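Local coordinates for CRISPR protein (Archaeoglobus fulgidus, PDB 4MJK), which is a Cas5-family CRISPR protein, probably of the type I-A system, and is likely to serve as an RNA-binding subunit of the Cascade surveillance complex, at residues P26-P31 and E199-P204; I69-L74 and V226-P231. One frame throughout, in Å; residues are numbered along the deposited sequence.

Contact 1 and contact 2 sit side by side, their centres about 9 Å apart, and share one small antiparallel sheet: strand 196-202 of contact 1 pairs with strand 225-231 of contact 2, with Tyr201 O 2.9 Å from Val226 N. Trp71 of contact 2 meets Tyr30 of contact 1 edge-to-face, Trp71 NE1 lying 3.3 Å from Tyr30 CG, and also touches Tyr201, with Trp71 CZ2 3.4 Å from Tyr201 OH. Tyr30 also reaches across with its hydroxyl, 2.6 Å from Pro231 O, a probable hydrogen bond. Together they tie the loop before helix 33-46, the small sheet and the edge of the six-stranded sheet into one interior.

Contact 1 of 2, residues P26-P31 and E199-P204; sequences PSFYYP and EVYLNP
A buried carboxylate gripped by backbone N-H groups joins the loop ahead of helix 33-46 to strand 196-202, an outer strand of the small antiparallel sheet: Glu199 reaches over to Tyr29 and Tyr30, tying a loop without regular secondary structure to the strand. Its CG stands anti to the backbone N (chi1 -173°), and a bend at chi2 follows before the carboxylate meets the loop. OE1 takes the N-H of Tyr29 at 2.8 Å from N, nearly straight at 167°, and OE2 takes that of Tyr30 at 3.2 Å from N; both oxygens use their syn lone pairs. OE2 has a second donor from its own strand, Tyr201 OH at 2.6 Å, which arrives on the anti side and somewhat out of the carboxylate plane. Tyr29 lays its ring nearly parallel to the carboxylate, with CD2 3.3 Å from Glu199 OE1. Phe28 turns its ring steeply to that plane and meets Glu199 CD with its edge, CD1 to CD being 3.8 Å. The same CD1 lies 3.9 Å from Tyr201 CE2; these two rings run near parallel, slid so far apart that they barely overlap. Beyond the pair, Ile230 of strand 225-231 packs against Glu199, Tyr29, Tyr30 and Tyr201, while Arg80 makes a cation-pi contact with Tyr29. Two consecutive peptide N-H groups and a phenol hydroxyl thus converge on one carboxylate, which fixes its rotation and would probably stabilise its negative charge in this buried setting.

Contact 2 of 2, residues I69-L74 and V226-P231; sequences IGWKAL and VLYRIP
Tyr228 is the first residue of strand 226-231 to reach strand 69-73, and it does so through its hydroxyl and the CD2-CE2 side of its ring. Its hydroxyl gives a hydrogen bond to Ile69 O, 2.9 Å from OH to O, with the carbonyl oxygen at the edge of the phenol ring and the donor in the carbonyl plane. Beside that bond, Ile69 CG2 comes within 3.6 Å of Tyr228 OH. CD2 and CE2 lie against CH2 and CZ3 of the six-membered ring of Trp71, Tyr228 CE2 being 3.6 Å from Trp71 CH2. The planes are 21° apart, but the rings are slid so that they barely overlap. An alanine in place of Tyr228 would probably leave Ile69 O without its hydroxyl partner and open a gap beside Trp71. Two residues on, Ile230 continues this apolar contact, with CG2 3.9 Å from Trp71 CZ2. Trp71 CG sits between the backbone N and the carbonyl carbon (chi1 57°); CZ2, CZ3 and CH2 are the indole atoms that meet Tyr228 and Ile230. Pro231 closes the series, its ring CG 4.0 Å from Lys72 CB and its CD 3.9 Å from Trp71 O. Lys72 sends its amino group elsewhere, to salt bridges with Asp177 and Glu258. Strand 69-73, at the margin of the six-stranded antiparallel sheet, thus runs beside the small sheet, 27° between the strand directions; Tyr228, Trp71, Ile230 and Pro231 join the two, with Ser179 bonded to Trp71, within a Cas5-family fold.

Contact 1 of 2, residues P26-P31 and E199-P204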
# COMPACT_ATOMS: atom_id res chain seq x y z
N PRO A 26 -7.52 16.80 -6.53
CA PRO A 26 -6.33 16.27 -7.22
C PRO A 26 -5.72 15.05 -6.54
O PRO A 26 -4.80 14.43 -7.08
CB PRO A 26 -5.35 17.45 -7.19
CG PRO A 26 -5.75 18.24 -5.98
CD PRO A 26 -7.26 18.08 -5.85
N SER A 27 -6.21 14.74 -5.34
CA SER A 27 -5.88 13.49 -4.64
C SER A 27 -7.08 13.13 -3.75
O SER A 27 -7.97 13.96 -3.54
CB SER A 27 -4.62 13.67 -3.80
OG SER A 27 -4.80 14.70 -2.85
N PHE A 28 -7.11 11.90 -3.25
CA PHE A 28 -8.31 11.41 -2.57
C PHE A 28 -7.96 10.78 -1.23
O PHE A 28 -7.14 9.88 -1.17
CB PHE A 28 -9.01 10.34 -3.40
CG PHE A 28 -9.64 10.84 -4.67
CD1 PHE A 28 -10.52 11.91 -4.65
CD2 PHE A 28 -9.35 10.23 -5.89
CE1 PHE A 28 -11.10 12.37 -5.83
CE2 PHE A 28 -9.92 10.68 -7.07
CZ PHE A 28 -10.80 11.75 -7.04
N TYR A 29 -8.61 11.23 -0.17
CA TYR A 29 -8.54 10.49 1.09
C TYR A 29 -9.26 9.13 0.94
O TYR A 29 -8.80 8.11 1.47
CB TYR A 29 -9.15 11.30 2.24
CG TYR A 29 -8.34 12.50 2.68
CD1 TYR A 29 -7.25 12.35 3.52
CD2 TYR A 29 -8.70 13.78 2.27
CE1 TYR A 29 -6.51 13.46 3.94
CE2 TYR A 29 -7.97 14.90 2.70
CZ TYR A 29 -6.88 14.73 3.53
OH TYR A 29 -6.15 15.81 3.95
N TYR A 30 -10.38 9.12 0.21
CA TYR A 30 -11.17 7.89 0.07
C TYR A 30 -11.52 7.55 -1.37
O TYR A 30 -11.55 8.41 -2.23
CB TYR A 30 -12.49 8.01 0.85
CG TYR A 30 -12.31 8.06 2.33
CD1 TYR A 30 -12.00 6.90 3.04
CD2 TYR A 30 -12.43 9.26 3.03
CE1 TYR A 30 -11.82 6.93 4.41
CE2 TYR A 30 -12.26 9.30 4.40
CZ TYR A 30 -11.95 8.12 5.09
OH TYR A 30 -11.77 8.13 6.46
N PRO A 31 -11.84 6.27 -1.63
CA PRO A 31 -12.31 5.93 -2.98
C PRO A 31 -13.56 6.75 -3.31
O PRO A 31 -14.49 6.79 -2.50
CB PRO A 31 -12.69 4.45 -2.85
CG PRO A 31 -11.85 3.94 -1.73
CD PRO A 31 -11.82 5.09 -0.74
N GLU A 199 -13.78 16.97 0.26
CA GLU A 199 -13.26 16.29 -0.91
C GLU A 199 -14.27 16.42 -2.04
O GLU A 199 -15.47 16.32 -1.80
CB GLU A 199 -12.97 14.82 -0.57
CG GLU A 199 -12.26 14.04 -1.67
CD GLU A 199 -11.23 13.07 -1.07
OE1 GLU A 199 -10.12 13.53 -0.75
OE2 GLU A 199 -11.56 11.88 -0.89
N VAL A 200 -13.80 16.68 -3.26
CA VAL A 200 -14.71 16.84 -4.40
C VAL A 200 -14.65 15.63 -5.31
O VAL A 200 -13.57 15.25 -5.76
CB VAL A 200 -14.38 18.11 -5.23
CG1 VAL A 200 -15.35 18.22 -6.42
CG2 VAL A 200 -14.45 19.35 -4.34
N TYR A 201 -15.82 15.04 -5.57
CA TYR A 201 -15.93 13.81 -6.37
C TYR A 201 -16.81 14.03 -7.59
O TYR A 201 -17.58 14.99 -7.63
CB TYR A 201 -16.61 12.71 -5.54
CG TYR A 201 -15.92 12.33 -4.24
CD1 TYR A 201 -16.54 12.54 -3.01
CD2 TYR A 201 -14.65 11.75 -4.24
CE1 TYR A 201 -15.91 12.19 -1.82
CE2 TYR A 201 -14.02 11.40 -3.06
CZ TYR A 201 -14.65 11.62 -1.85
OH TYR A 201 -14.03 11.28 -0.66
N LEU A 202 -16.74 13.12 -8.56
CA LEU A 202 -17.80 12.99 -9.55
C LEU A 202 -19.14 12.67 -8.87
O LEU A 202 -19.23 11.85 -7.94
CB LEU A 202 -17.45 11.94 -10.61
CG LEU A 202 -16.19 12.20 -11.45
CD1 LEU A 202 -15.89 11.04 -12.40
CD2 LEU A 202 -16.31 13.52 -12.23
N ASN A 203 -20.20 13.34 -9.32
CA ASN A 203 -21.52 13.20 -8.72
C ASN A 203 -22.09 11.80 -9.00
O ASN A 203 -22.21 11.40 -10.16
CB ASN A 203 -22.44 14.31 -9.26
CG ASN A 203 -23.82 14.30 -8.63
OD1 ASN A 203 -24.10 13.54 -7.71
ND2 ASN A 203 -24.69 15.17 -9.13
N PRO A 204 -22.41 11.04 -7.95
CA PRO A 204 -22.90 9.68 -8.23
C PRO A 204 -24.41 9.65 -8.49
O PRO A 204 -24.94 8.62 -8.88
CB PRO A 204 -22.59 8.93 -6.93
CG PRO A 204 -22.75 9.99 -5.86
CD PRO A 204 -22.25 11.28 -6.50

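Contact 2 of 2, residues I69-L74 and V226-P231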
# COMPACT_ATOMS: atom_id res chain seq x y z
N ILE A 69 -25.17 7.71 -0.62
CA ILE A 69 -23.98 6.89 -0.47
C ILE A 69 -23.00 7.61 0.42
O ILE A 69 -22.58 8.73 0.11
CB ILE A 69 -23.32 6.55 -1.82
CG1 ILE A 69 -22.01 5.77 -1.58
CG2 ILE A 69 -23.05 7.80 -2.64
CD1 ILE A 69 -21.42 5.16 -2.87
N GLY A 70 -22.70 7.00 1.56
CA GLY A 70 -21.77 7.55 2.53
C GLY A 70 -20.86 6.43 3.02
O GLY A 70 -21.14 5.25 2.81
N TRP A 71 -19.77 6.80 3.69
CA TRP A 71 -18.80 5.81 4.14
C TRP A 71 -18.02 6.37 5.31
O TRP A 71 -18.00 7.58 5.53
CB TRP A 71 -17.84 5.43 3.00
CG TRP A 71 -17.11 6.63 2.43
CD1 TRP A 71 -15.87 7.09 2.79
CD2 TRP A 71 -17.61 7.54 1.44
NE1 TRP A 71 -15.57 8.22 2.07
CE2 TRP A 71 -16.62 8.52 1.24
CE3 TRP A 71 -18.80 7.61 0.70
CZ2 TRP A 71 -16.77 9.54 0.31
CZ3 TRP A 71 -18.94 8.64 -0.22
CH2 TRP A 71 -17.94 9.59 -0.40
N LYS A 72 -17.40 5.46 6.06
CA LYS A 72 -16.55 5.84 7.17
C LYS A 72 -15.52 4.75 7.43
O LYS A 72 -15.77 3.56 7.17
CB LYS A 72 -17.37 6.08 8.44
CG LYS A 72 -18.04 4.83 8.98
CD LYS A 72 -19.00 5.15 10.11
CE LYS A 72 -19.71 3.88 10.57
NZ LYS A 72 -20.71 4.13 11.69
N ALA A 73 -14.36 5.15 7.93
CA ALA A 73 -13.30 4.21 8.27
C ALA A 73 -13.72 3.54 9.56
O ALA A 73 -14.36 4.17 10.39
CB ALA A 73 -11.97 4.95 8.47
N LEU A 74 -13.40 2.25 9.71
CA LEU A 74 -13.67 1.52 10.94
C LEU A 74 -12.42 1.43 11.79
O LEU A 74 -12.50 1.39 13.01
CB LEU A 74 -14.21 0.11 10.62
CG LEU A 74 -15.50 0.12 9.78
CD1 LEU A 74 -15.94 -1.28 9.36
CD2 LEU A 74 -16.60 0.82 10.55
N VAL A 226 -19.57 16.91 -6.93
CA VAL A 226 -20.24 17.15 -5.65
C VAL A 226 -19.19 17.30 -4.54
O VAL A 226 -18.20 16.58 -4.50
CB VAL A 226 -21.21 15.99 -5.31
CG1 VAL A 226 -20.48 14.65 -5.26
CG2 VAL A 226 -21.90 16.24 -3.99
N LEU A 227 -19.43 18.24 -3.64
CA LEU A 227 -18.57 18.44 -2.48
C LEU A 227 -19.05 17.57 -1.33
O LEU A 227 -20.24 17.60 -1.01
CB LEU A 227 -18.61 19.92 -2.07
CG LEU A 227 -17.84 20.26 -0.80
CD1 LEU A 227 -16.35 20.05 -0.99
CD2 LEU A 227 -18.14 21.70 -0.36
N TYR A 228 -18.15 16.78 -0.73
CA TYR A 228 -18.49 15.95 0.43
C TYR A 228 -17.69 16.37 1.64
O TYR A 228 -16.54 16.80 1.51
CB TYR A 228 -18.13 14.47 0.17
CG TYR A 228 -19.28 13.59 -0.26
CD1 TYR A 228 -19.91 13.79 -1.47
CD2 TYR A 228 -19.71 12.54 0.55
CE1 TYR A 228 -20.96 12.97 -1.88
CE2 TYR A 228 -20.75 11.70 0.15
CZ TYR A 228 -21.37 11.93 -1.07
OH TYR A 228 -22.42 11.12 -1.47
N ARG A 229 -18.27 16.20 2.83
CA ARG A 229 -17.50 16.21 4.06
C ARG A 229 -17.20 14.74 4.35
O ARG A 229 -18.06 13.89 4.15
CB ARG A 229 -18.27 16.85 5.21
CG ARG A 229 -18.62 18.31 4.98
CD ARG A 229 -17.38 19.20 4.75
NE ARG A 229 -16.43 19.24 5.86
CZ ARG A 229 -16.43 20.17 6.82
NH1 ARG A 229 -17.35 21.14 6.83
NH2 ARG A 229 -15.51 20.15 7.78
N ILE A 230 -15.98 14.44 4.79
CA ILE A 230 -15.55 13.06 4.99
C ILE A 230 -14.88 12.94 6.34
O ILE A 230 -14.08 13.81 6.73
CB ILE A 230 -14.55 12.59 3.88
CG1 ILE A 230 -13.41 13.60 3.72
CG2 ILE A 230 -15.28 12.43 2.54
CD1 ILE A 230 -12.27 13.15 2.80
N PRO A 231 -15.18 11.86 7.07
CA PRO A 231 -14.55 11.72 8.39
C PRO A 231 -13.15 11.10 8.27
O PRO A 231 -12.91 10.22 7.43
CB PRO A 231 -15.49 10.76 9.11
CG PRO A 231 -16.01 9.86 8.01
CD PRO A 231 -16.12 10.77 6.78